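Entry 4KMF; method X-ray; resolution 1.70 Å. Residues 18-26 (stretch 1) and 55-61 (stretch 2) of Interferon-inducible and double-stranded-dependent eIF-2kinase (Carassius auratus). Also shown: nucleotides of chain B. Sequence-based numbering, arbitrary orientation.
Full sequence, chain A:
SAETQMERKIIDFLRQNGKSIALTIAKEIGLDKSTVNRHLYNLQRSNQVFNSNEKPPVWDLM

Stretch 1 18-26: GKSIALTIA
Stretch 2 (55-61) KPPVWDL

Residues 19-21 run antiparallel to 58-60, joined through one hydrogen-bonded pair: Ser20 N gives to Trp59 O (2.9 Å) and Trp59 N to Ser20 O (2.8 Å). Phi/psi are -62/137 at Lys19, -146/148 at Ser20, -84/160 at Ile21, -103/131 at Val58, -110/142 at Trp59 and -151/172 at Asp60. Lys19 CA lies 4.6 Å from Asp60 CA, and Ile21 CA 4.6 Å from Val58 CA. Gly18 (81/-172) opens the stretch; a CB there would jam against the preceding carbonyl, so glycine suits it. Ser20 and Trp59 share one face; Ser20, chi1 m, turns its OG back to Gly18 O (2.8 Å), satisfying a buried hydroxyl.

On the opposite face Ile21 (p, t) meets Val58 (t), CG2 to CG2 3.8 Å. Ile21 CG2 also reaches Pro56 CG (4.1 Å); Pro56 follows a cis peptide bond, pucker C-gamma endo. Lys19 (p, t, t, p) lays CB 3.6 Å from Val58 CG1 and 3.7 Å from Asp60 OD1 (chi1 t); its end leads away. A water accepts from Lys19 N (2.9 Å) and donates weakly to Asp60 OD1 (3.5 Å); Leu61 N bonds weakly to Asp60 OD2 (2.7 Å).

At Ile21, the N-cap, a helix begins (near -60/-43). Ala22 N gives to a water oxygen (2.9 Å) that donates to Pro57 O (2.7 Å). Ile25 (m, t) points its CA-to-CB bond toward stretch 2, Ile25 CD1 4.5 Å from Trp59 CB (m, chi2 91°).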

ATOM      1  N   GLY A  18     -21.012 -15.422  -5.900  1.00 27.95           N
ATOM      2  CA  GLY A  18     -20.823 -14.788  -7.177  1.00 27.08           C
ATOM      3  C   GLY A  18     -19.830 -13.656  -7.082  1.00 25.88           C
ATOM      4  O   GLY A  18     -19.181 -13.456  -6.050  1.00 26.04           O
ATOM      5  N   LYS A  19     -19.706 -12.913  -8.168  1.00 25.12           N
ATOM      6  CA  LYS A  19     -18.628 -11.943  -8.291  1.00 25.13           C
ATOM      7  C   LYS A  19     -18.710 -10.861  -7.212  1.00 23.58           C
ATOM      8  O   LYS A  19     -19.787 -10.398  -6.867  1.00 24.32           O
ATOM      9  CB  LYS A  19     -18.571 -11.393  -9.715  1.00 25.17           C
ATOM     10  CG  LYS A  19     -19.724 -10.505 -10.112  1.00 28.81           C
ATOM     11  CD  LYS A  19     -19.743 -10.294 -11.640  1.00 32.64           C
ATOM     12  CE  LYS A  19     -21.116  -9.857 -12.104  1.00 36.69           C
ATOM     13  NZ  LYS A  19     -21.577  -8.706 -11.282  1.00 40.07           N
ATOM     14  N   SER A  20     -17.572 -10.510  -6.623  1.00 22.27           N
ATOM     15  CA  SER A  20     -17.554  -9.710  -5.401  1.00 21.44           C
ATOM     16  C   SER A  20     -16.345  -8.786  -5.387  1.00 20.68           C
ATOM     17  O   SER A  20     -15.315  -9.128  -5.944  1.00 20.21           O
ATOM     18  CB  SER A  20     -17.512 -10.620  -4.162  1.00 21.32           C
ATOM     19  OG  SER A  20     -18.651 -11.496  -4.121  1.00 22.13           O
ATOM     20  N   ILE A  21     -16.475  -7.617  -4.769  1.00 20.72           N
ATOM     21  CA  ILE A  21     -15.304  -6.774  -4.546  1.00 20.21           C
ATOM     22  C   ILE A  21     -14.584  -7.237  -3.274  1.00 19.19           C
ATOM     23  O   ILE A  21     -15.177  -7.936  -2.443  1.00 19.18           O
ATOM     24  CB  ILE A  21     -15.668  -5.264  -4.509  1.00 20.43           C
ATOM     25  CG1 ILE A  21     -16.559  -4.947  -3.296  1.00 21.46           C
ATOM     26  CG2 ILE A  21     -16.360  -4.891  -5.817  1.00 22.32           C
ATOM     27  CD1 ILE A  21     -16.600  -3.445  -2.906  1.00 23.07           C
ATOM     28  N   ALA A  22     -13.307  -6.876  -3.126  1.00 19.00           N
ATOM     29  CA  ALA A  22     -12.504  -7.303  -1.982  1.00 19.18           C
ATOM     30  C   ALA A  22     -13.130  -6.943  -0.638  1.00 19.85           C
ATOM     31  O   ALA A  22     -13.052  -7.718   0.298  1.00 20.05           O
ATOM     32  CB  ALA A  22     -11.094  -6.716  -2.055  1.00 18.47           C
ATOM     33  N   LEU A  23     -13.755  -5.772  -0.549  1.00 21.55           N
ATOM     34  CA  LEU A  23     -14.274  -5.286   0.723  1.00 23.26           C
ATOM     35  C   LEU A  23     -15.361  -6.236   1.209  1.00 22.40           C
ATOM     36  O   LEU A  23     -15.396  -6.602   2.360  1.00 23.45           O
ATOM     37  CB  LEU A  23     -14.774  -3.849   0.582  1.00 24.56           C
ATOM     38  CG  LEU A  23     -14.958  -3.146   1.923  1.00 28.45           C
ATOM     39  CD1 LEU A  23     -14.006  -1.963   1.991  1.00 35.49           C
ATOM     40  CD2 LEU A  23     -16.417  -2.702   2.111  1.00 32.63           C
ATOM     41  N   THR A  24     -16.203  -6.695   0.309  1.00 22.51           N
ATOM     42  CA  THR A  24     -17.233  -7.674   0.676  1.00 22.16           C
ATOM     43  C   THR A  24     -16.696  -9.044   1.161  1.00 21.11           C
ATOM     44  O   THR A  24     -17.169  -9.607   2.148  1.00 21.47           O
ATOM     45  CB  THR A  24     -18.116  -7.872  -0.507  1.00 22.34           C
ATOM     46  OG1 THR A  24     -18.662  -6.597  -0.851  1.00 24.63           O
ATOM     47  CG2 THR A  24     -19.236  -8.846  -0.184  1.00 23.92           C
ATOM     48  N   ILE A  25     -15.721  -9.571   0.421  1.00 19.91           N
ATOM     49  CA  ILE A  25     -15.088 -10.826   0.737  1.00 18.95           C
ATOM     50  C   ILE A  25     -14.418 -10.680   2.091  1.00 19.20           C
ATOM     51  O   ILE A  25     -14.544 -11.555   2.957  1.00 19.89           O
ATOM     52  CB  ILE A  25     -14.014 -11.168  -0.330  1.00 17.40           C
ATOM     53  CG1 ILE A  25     -14.641 -11.291  -1.729  1.00 17.97           C
ATOM     54  CG2 ILE A  25     -13.259 -12.445   0.072  1.00 17.25           C
ATOM     55  CD1 ILE A  25     -13.614 -11.370  -2.872  1.00 18.21           C
ATOM     56  N   ALA A  26     -13.699  -9.580   2.300  1.00 19.32           N
ATOM     57  CA  ALA A  26     -13.050  -9.354   3.608  1.00 19.71           C
ATOM     58  C   ALA A  26     -14.003  -9.377   4.789  1.00 20.48           C
ATOM     59  O   ALA A  26     -13.697  -9.995   5.810  1.00 21.69           O
ATOM     60  CB  ALA A  26     -12.259  -8.072   3.591  1.00 19.38           C
ATOM     61  N   LYS A  55     -12.634  -0.177 -10.875  1.00 22.11           N
ATOM     62  CA  LYS A  55     -12.150   0.384  -9.606  1.00 23.24           C
ATOM     63  C   LYS A  55     -13.398   0.692  -8.779  1.00 23.92           C
ATOM     64  O   LYS A  55     -14.118   1.628  -9.109  1.00 25.63           O
ATOM     65  CB  LYS A  55     -11.316   1.654  -9.859  1.00 22.21           C
ATOM     66  CG  LYS A  55     -10.050   1.388 -10.629  1.00 22.06           C
ATOM     67  CD  LYS A  55      -9.259   2.677 -10.993  1.00 22.88           C
ATOM     68  CE  LYS A  55      -8.171   2.325 -11.959  1.00 24.14           C
ATOM     69  NZ  LYS A  55      -7.361   3.506 -12.337  1.00 23.23           N
ATOM     70  N   PRO A  56     -13.675  -0.103  -7.713  1.00 23.83           N
ATOM     71  CA  PRO A  56     -12.888  -1.241  -7.230  1.00 23.90           C
ATOM     72  C   PRO A  56     -12.991  -2.486  -8.129  1.00 22.96           C
ATOM     73  O   PRO A  56     -14.016  -2.692  -8.772  1.00 22.91           O
ATOM     74  CB  PRO A  56     -13.519  -1.543  -5.856  1.00 23.34           C
ATOM     75  CG  PRO A  56     -14.922  -1.079  -5.982  1.00 25.41           C
ATOM     76  CD  PRO A  56     -14.875   0.125  -6.881  1.00 24.92           C
ATOM     77  N   PRO A  57     -11.928  -3.301  -8.185  1.00 22.41           N
ATOM     78  CA  PRO A  57     -11.995  -4.531  -8.994  1.00 21.61           C
ATOM     79  C   PRO A  57     -13.029  -5.500  -8.469  1.00 20.70           C
ATOM     80  O   PRO A  57     -13.197  -5.640  -7.244  1.00 20.59           O
ATOM     81  CB  PRO A  57     -10.596  -5.147  -8.854  1.00 22.91           C
ATOM     82  CG  PRO A  57      -9.725  -4.070  -8.177  1.00 23.14           C
ATOM     83  CD  PRO A  57     -10.644  -3.135  -7.474  1.00 22.26           C
ATOM     84  N   VAL A  58     -13.716  -6.150  -9.404  1.00 19.99           N
ATOM     85  CA  VAL A  58     -14.698  -7.193  -9.100  1.00 19.84           C
ATOM     86  C   VAL A  58     -14.031  -8.537  -9.389  1.00 19.83           C
ATOM     87  O   VAL A  58     -13.382  -8.718 -10.444  1.00 21.88           O
ATOM     88  CB  VAL A  58     -15.981  -6.985  -9.926  1.00 19.93           C
ATOM     89  CG1 VAL A  58     -16.936  -8.159  -9.759  1.00 21.00           C
ATOM     90  CG2 VAL A  58     -16.638  -5.674  -9.534  1.00 20.44           C
ATOM     91  N   TRP A  59     -14.129  -9.464  -8.439  1.00 18.77           N
ATOM     92  CA  TRP A  59     -13.384 -10.725  -8.526  1.00 18.67           C
ATOM     93  C   TRP A  59     -14.357 -11.841  -8.774  1.00 19.51           C
ATOM     94  O   TRP A  59     -15.479 -11.820  -8.229  1.00 19.76           O
ATOM     95  CB  TRP A  59     -12.660 -10.993  -7.222  1.00 17.71           C
ATOM     96  CG  TRP A  59     -11.557 -10.006  -6.982  1.00 16.36           C
ATOM     97  CD1 TRP A  59     -11.642  -8.808  -6.302  1.00 16.11           C
ATOM     98  CD2 TRP A  59     -10.203 -10.136  -7.418  1.00 17.49           C
ATOM     99  NE1 TRP A  59     -10.413  -8.176  -6.314  1.00 16.54           N
ATOM    100  CE2 TRP A  59      -9.515  -8.971  -6.984  1.00 15.94           C
ATOM    101  CE3 TRP A  59      -9.492 -11.133  -8.152  1.00 15.38           C
ATOM    102  CZ2 TRP A  59      -8.131  -8.776  -7.238  1.00 19.65           C
ATOM    103  CZ3 TRP A  59      -8.129 -10.947  -8.396  1.00 15.78           C
ATOM    104  CH2 TRP A  59      -7.460  -9.771  -7.930  1.00 17.14           C
ATOM    105  N   ASP A  60     -13.957 -12.803  -9.597  1.00 19.98           N
ATOM    106  CA  ASP A  60     -14.787 -13.996  -9.770  1.00 21.54           C
ATOM    107  C   ASP A  60     -13.932 -15.203 -10.113  1.00 22.55           C
ATOM    108  O   ASP A  60     -12.728 -15.082 -10.344  1.00 21.64           O
ATOM    109  CB  ASP A  60     -15.814 -13.754 -10.874  1.00 22.24           C
ATOM    110  CG  ASP A  60     -17.004 -14.651 -10.747  1.00 25.41           C
ATOM    111  OD1 ASP A  60     -17.884 -14.509 -11.596  1.00 29.28           O
ATOM    112  OD2 ASP A  60     -17.079 -15.469  -9.785  1.00 27.94           O
ATOM    113  N   LEU A  61     -14.564 -16.376 -10.124  1.00 23.47           N
ATOM    114  CA  LEU A  61     -13.882 -17.633 -10.414  1.00 25.13           C
ATOM    115  C   LEU A  61     -13.531 -17.802 -11.885  1.00 25.85           C
ATOM    116  O   LEU A  61     -14.334 -17.479 -12.750  1.00 26.63           O
ATOM    117  CB  LEU A  61     -14.755 -18.810  -9.962  1.00 24.83           C
ATOM    118  CG  LEU A  61     -15.101 -18.866  -8.475  1.00 24.93           C
ATOM    119  CD1 LEU A  61     -16.013 -19.998  -8.223  1.00 26.23           C
ATOM    120  CD2 LEU A  61     -13.855 -19.029  -7.604  1.00 26.30           C
TER
ATOM    121  P    DG B   3     -10.873   1.533  -5.588  1.00 18.63           P
ATOM    122  OP1  DG B   3     -12.071   2.121  -6.212  1.00 21.02           O
ATOM    123  OP2  DG B   3     -11.087   0.602  -4.447  1.00 20.24           O
ATOM    124  O5'  DG B   3      -9.975   0.808  -6.713  1.00 19.17           O
ATOM    125  C5'  DG B   3      -8.760   0.208  -6.326  1.00 17.28           C
ATOM    126  C4'  DG B   3      -7.962  -0.289  -7.521  1.00 18.28           C
ATOM    127  O4'  DG B   3      -7.485   0.839  -8.290  1.00 16.16           O
ATOM    128  C3'  DG B   3      -6.693  -0.971  -7.040  1.00 18.25           C
ATOM    129  O3'  DG B   3      -6.946  -2.383  -6.914  1.00 18.03           O
ATOM    130  C2'  DG B   3      -5.642  -0.689  -8.108  1.00 19.17           C
ATOM    131  C1'  DG B   3      -6.168   0.555  -8.810  1.00 17.90           C
ATOM    132  N9   DG B   3      -5.439   1.776  -8.581  1.00 17.55           N
ATOM    133  C8   DG B   3      -4.968   2.638  -9.537  1.00 16.71           C
ATOM    134  N7   DG B   3      -4.405   3.705  -9.003  1.00 17.55           N
ATOM    135  C5   DG B   3      -4.525   3.537  -7.626  1.00 18.32           C
ATOM    136  C6   DG B   3      -4.126   4.376  -6.546  1.00 18.41           C
ATOM    137  O6   DG B   3      -3.520   5.476  -6.587  1.00 21.00           O
ATOM    138  N1   DG B   3      -4.443   3.817  -5.308  1.00 17.94           N
ATOM    139  C2   DG B   3      -5.098   2.625  -5.108  1.00 16.69           C
ATOM    140  N2   DG B   3      -5.302   2.237  -3.832  1.00 16.43           N
ATOM    141  N3   DG B   3      -5.495   1.841  -6.119  1.00 16.09           N
ATOM    142  C4   DG B   3      -5.177   2.347  -7.350  1.00 16.88           C
ATOM    143  P    DC B   2      -7.412   6.047  -9.554  1.00 21.88           P
ATOM    144  OP1  DC B   2      -7.234   7.242  -8.716  1.00 21.56           O
ATOM    145  OP2  DC B   2      -6.311   5.636 -10.449  1.00 21.38           O
ATOM    146  O5'  DC B   2      -7.816   4.744  -8.732  1.00 18.70           O
ATOM    147  C5'  DC B   2      -8.906   4.825  -7.844  1.00 18.77           C
ATOM    148  C4'  DC B   2      -8.625   3.903  -6.677  1.00 17.67           C
ATOM    149  O4'  DC B   2      -7.448   4.346  -5.980  1.00 19.36           O
ATOM    150  C3'  DC B   2      -9.772   3.916  -5.687  1.00 17.86           C
ATOM    151  O3'  DC B   2      -9.913   2.651  -5.025  1.00 18.50           O
ATOM    152  C2'  DC B   2      -9.367   5.027  -4.737  1.00 18.76           C
ATOM    153  C1'  DC B   2      -7.855   4.798  -4.698  1.00 17.53           C
ATOM    154  N1   DC B   2      -7.138   6.039  -4.392  1.00 19.07           N
ATOM    155  C2   DC B   2      -7.119   6.461  -3.060  1.00 17.02           C
ATOM    156  O2   DC B   2      -7.700   5.754  -2.230  1.00 19.86           O
ATOM    157  N3   DC B   2      -6.484   7.627  -2.754  1.00 16.02           N
ATOM    158  C4   DC B   2      -5.879   8.342  -3.729  1.00 18.67           C
ATOM    159  N4   DC B   2      -5.214   9.460  -3.382  1.00 19.27           N
ATOM    160  C5   DC B   2      -5.887   7.915  -5.100  1.00 16.79           C
ATOM    161  C6   DC B   2      -6.524   6.776  -5.375  1.00 18.05           C
HETATM  162  O   HOH W   1     -21.134 -14.022 -10.433  1.00 35.33           O
HETATM  163  O   HOH W   2     -11.927  -5.158  -4.961  1.00 21.25           O